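Local coordinates for pyrrolidone-carboxylate peptidase (Deinococcus radiodurans R1, PDB 5Z48) that removes N-terminal pyroglutamyl (5-oxoproline) groups from polypeptides as a thiol exopeptidase and works as a homotetramer, at the interface of chains A and B. Residues are numbered along the deposited sequence; one frame, centred on the assembly and turned at random. Chains: chain A/B, Pyrrolidone-carboxylate peptidase.

Contact 1: the interface of chains A and B. Residues chain A 176, 179-180, 189, 191; chain B 79, 133-134.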
# COMPACT_ATOMS: atom_id res chain seq x y z
N ALA A 176 0.36 -18.52 -6.29
CA ALA A 176 0.71 -18.04 -7.63
C ALA A 176 -0.52 -17.98 -8.54
O ALA A 176 -0.67 -17.04 -9.33
CB ALA A 176 1.81 -18.92 -8.24
N ALA A 179 -2.49 -14.88 -7.89
CA ALA A 179 -1.78 -13.68 -8.35
C ALA A 179 -1.76 -13.58 -9.87
O ALA A 179 -1.82 -12.47 -10.42
CB ALA A 179 -0.35 -13.69 -7.78
N LEU A 180 -1.63 -14.72 -10.56
CA LEU A 180 -1.55 -14.73 -12.03
C LEU A 180 -2.85 -14.31 -12.71
O LEU A 180 -2.80 -13.90 -13.86
CB LEU A 180 -1.18 -16.13 -12.55
CG LEU A 180 0.27 -16.47 -12.26
CD1 LEU A 180 0.45 -17.98 -12.41
CD2 LEU A 180 1.19 -15.69 -13.23
N LEU A 189 -0.64 -8.52 -6.62
CA LEU A 189 -0.83 -9.05 -5.29
C LEU A 189 0.48 -9.59 -4.73
O LEU A 189 1.20 -10.32 -5.42
CB LEU A 189 -1.84 -10.21 -5.31
CG LEU A 189 -3.29 -9.84 -5.62
CD1 LEU A 189 -4.09 -11.13 -5.69
CD2 LEU A 189 -3.84 -8.86 -4.53
N TYR A 191 2.12 -12.58 -2.92
CA TYR A 191 1.75 -13.99 -3.00
C TYR A 191 2.83 -14.86 -2.39
O TYR A 191 3.95 -14.42 -2.10
CB TYR A 191 1.50 -14.40 -4.47
CG TYR A 191 2.75 -14.68 -5.27
CD1 TYR A 191 3.52 -13.63 -5.79
CD2 TYR A 191 3.15 -15.98 -5.50
CE1 TYR A 191 4.71 -13.89 -6.49
CE2 TYR A 191 4.33 -16.25 -6.20
CZ TYR A 191 5.09 -15.22 -6.71
OH TYR A 191 6.25 -15.50 -7.38
N GLN B 79 6.51 -8.95 -6.47
CA GLN B 79 6.75 -9.89 -7.56
C GLN B 79 8.05 -9.49 -8.24
O GLN B 79 8.45 -8.32 -8.21
CB GLN B 79 5.58 -9.91 -8.58
CG GLN B 79 4.23 -10.25 -7.92
CD GLN B 79 3.03 -10.15 -8.84
OE1 GLN B 79 3.19 -9.82 -10.02
NE2 GLN B 79 1.82 -10.49 -8.33
N ILE B 133 4.99 -18.00 -12.63
CA ILE B 133 5.63 -16.95 -11.84
C ILE B 133 5.01 -15.61 -12.22
O ILE B 133 5.17 -15.16 -13.37
CB ILE B 133 7.16 -16.92 -12.06
CG1 ILE B 133 7.75 -18.25 -11.57
CG2 ILE B 133 7.82 -15.76 -11.28
CD1 ILE B 133 9.20 -18.44 -12.02
N PRO B 134 4.31 -14.94 -11.29
CA PRO B 134 3.84 -13.56 -11.53
C PRO B 134 5.01 -12.59 -11.65
O PRO B 134 6.01 -12.72 -10.94
CB PRO B 134 3.04 -13.23 -10.26
CG PRO B 134 2.83 -14.48 -9.53
CD PRO B 134 3.94 -15.45 -9.96
O HOH W 1 7.25 -13.04 -8.61
O HOH W 2 -0.88 -10.07 -9.19
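The side-chain amide nitrogen of B:Gln79 is gripped from two directions at the edge of chain A. NE2 donates to the backbone carbonyl of A:Leu189, with 3.0 Å between NE2 and O. The approach makes an angle of 134° at the carbonyl oxygen and leaves the carbonyl plane by 23°, so the donor arrives somewhat above that plane. The oxygen of water 2 lies 2.9 Å from B:Gln79 NE2. The same water also meets the A:Leu189 backbone N and the A:Ala179 carbonyl O near the end of helix 176-181. Because B:Gln79 runs extended beyond CG, its amide reaches this cluster of main-chain groups, and the direct bond together with the water should limit its rotation.

Beside it, the pyrrolidine of B:Pro134 is wedged between an aromatic ring and the helix. Its CG sits over one face of A:Tyr191, 3.7 Å from the ring centroid and shifted toward the rim, while CD lies above the phenol carbon CZ. From the helix side, A:Ala179 CB touches B:Pro134 CG at 3.7 Å. The A:Leu180 branch CD2 closes on B:Pro134 CA at 3.8 Å, close to the peptide that joins B:Ile133 to B:Pro134. The tyrosine takes a chi1 of 80°, with CG between the backbone N and the carbonyl carbon, which holds the ring beneath the proline. In the plane of the ring, A:Tyr191 OH, the phenol hydroxyl, lies 2.9 Å from the oxygen of water 1. That water in turn reaches the B:Pro134 carbonyl O. Replacing A:Tyr191 with an alanine would probably leave one side of B:Pro134 without its aromatic floor and break the water link to the proline carbonyl. The patch thus joins chain A to chain B by a proline wedge and a glutamine clasp, helping to hold two subunits of the tetramer together.

Contact 2: the interface of chains A and B. Residues chain A 78-79, 191-193; chain B 191-193.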
# COMPACT_ATOMS: atom_id res chain seq x y z
N PRO A 78 0.45 -9.86 2.75
CA PRO A 78 1.78 -10.42 2.37
C PRO A 78 2.19 -11.67 3.14
O PRO A 78 3.04 -12.42 2.64
CB PRO A 78 2.75 -9.27 2.66
CG PRO A 78 2.05 -8.52 3.83
CD PRO A 78 0.55 -8.58 3.46
N GLN A 79 1.64 -11.93 4.33
CA GLN A 79 2.14 -12.98 5.20
C GLN A 79 0.95 -13.65 5.86
O GLN A 79 -0.11 -13.02 6.02
CB GLN A 79 3.10 -12.42 6.28
CG GLN A 79 4.27 -11.64 5.63
CD GLN A 79 5.16 -10.90 6.66
OE1 GLN A 79 4.90 -10.97 7.87
NE2 GLN A 79 6.22 -10.23 6.17
N TYR A 191 2.12 -12.58 -2.92
CA TYR A 191 1.75 -13.99 -3.00
C TYR A 191 2.83 -14.86 -2.39
O TYR A 191 3.95 -14.42 -2.10
CB TYR A 191 1.50 -14.40 -4.47
CG TYR A 191 2.75 -14.68 -5.27
CD1 TYR A 191 3.52 -13.63 -5.79
CD2 TYR A 191 3.15 -15.98 -5.50
CE1 TYR A 191 4.71 -13.89 -6.49
CE2 TYR A 191 4.33 -16.25 -6.20
CZ TYR A 191 5.09 -15.22 -6.71
OH TYR A 191 6.25 -15.50 -7.38
N LEU A 192 2.49 -16.12 -2.19
CA LEU A 192 3.45 -17.12 -1.76
C LEU A 192 3.22 -18.36 -2.60
O LEU A 192 2.06 -18.70 -2.92
CB LEU A 192 3.31 -17.47 -0.26
CG LEU A 192 3.62 -16.30 0.67
CD1 LEU A 192 3.24 -16.65 2.13
CD2 LEU A 192 5.06 -15.95 0.60
N PRO A 193 4.27 -19.11 -2.92
CA PRO A 193 4.03 -20.42 -3.53
C PRO A 193 3.16 -21.27 -2.61
O PRO A 193 3.26 -21.19 -1.38
CB PRO A 193 5.43 -21.02 -3.67
CG PRO A 193 6.34 -19.77 -3.77
CD PRO A 193 5.70 -18.83 -2.79
N TYR B 191 7.06 -11.06 0.52
CA TYR B 191 8.29 -11.82 0.39
C TYR B 191 8.02 -13.07 -0.45
O TYR B 191 6.88 -13.41 -0.74
CB TYR B 191 8.85 -12.22 1.77
CG TYR B 191 8.13 -13.40 2.41
CD1 TYR B 191 6.89 -13.25 3.04
CD2 TYR B 191 8.70 -14.67 2.36
CE1 TYR B 191 6.24 -14.34 3.62
CE2 TYR B 191 8.04 -15.78 2.92
CZ TYR B 191 6.83 -15.61 3.54
OH TYR B 191 6.22 -16.72 4.07
N LEU B 192 9.10 -13.73 -0.86
CA LEU B 192 9.00 -15.02 -1.55
C LEU B 192 10.06 -15.93 -0.95
O LEU B 192 11.14 -15.46 -0.60
CB LEU B 192 9.26 -14.91 -3.06
CG LEU B 192 8.20 -14.09 -3.74
CD1 LEU B 192 8.66 -13.87 -5.17
CD2 LEU B 192 6.86 -14.80 -3.69
N PRO B 193 9.79 -17.23 -0.81
CA PRO B 193 10.88 -18.13 -0.42
C PRO B 193 12.03 -18.00 -1.40
O PRO B 193 11.82 -17.78 -2.60
CB PRO B 193 10.26 -19.53 -0.50
CG PRO B 193 8.73 -19.25 -0.32
CD PRO B 193 8.55 -17.97 -1.10
O HOH W 3 4.28 -12.01 0.24
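A two-fold symmetric, mainly apolar interface between identical subunits forms here, where the segment 191-193 of each chain packs against its own counterpart and contributes to joining subunits within the homotetramer. The core is a reciprocal exchange of leucine and tyrosine. A:Leu192 lays its CD2 methyl over one face of the B:Tyr191 ring, displaced toward the rim and 3.4 Å from CZ, and its other branch, CD1, comes 3.6 Å from the phenol oxygen OH. B:Leu192 does the same to A:Tyr191, with CD2 3.5 Å from CZ. Each leucine has CG anti to the carbonyl carbon (chi1 -64° in chain A), which, with an extended chi2, points the branches at the partner's ring. The CD2 methyls also press against the main chain: that of B:Leu192 lies 3.3 Å from the A:Tyr191 carbonyl O, so one branch fills the angle between the partner's backbone and its aromatic ring.

Next to this pair the two prolines bring their CD methylenes together, A:Pro193 CD lying 3.4 Å from B:Pro193 CD. That is tighter than an ordinary van der Waals contact and suggests a closely fitted junction just before helix 194-211 in each subunit. At the other end of the patch, the aliphatic CG of A:Gln79 comes beside CE1 of B:Tyr191, and the amide plane stands 78° to the ring. A water adds a polar link: it lies 2.7 Å from the A:Pro78 carbonyl O and 3.0 Å from the B:Tyr191 backbone N, while also meeting that residue's own carbonyl O. It therefore ties the main chains of the two subunits together beside the packed methyls. The interlocked leucines, tyrosines and prolines are likely to hold the paired segments in place and so to help set how the two subunits face each other.

Contact 1 and contact 2 are neighbouring parts of one two-fold interface, the centres of their C-alpha atoms lying about 9 Å apart. They share A:Tyr191, whose ring is sandwiched by chain B: B:Pro134 takes the face in contact 1 and B:Leu192 the opposite face in contact 2. The twofold repeats this arrangement on B:Tyr191, so the two patches would be expected to support each other. Their centres are about 20 and 16 Å from A:Glu83, an active-site residue, which makes a direct catalytic part unlikely and points to a structural role in the tetramer.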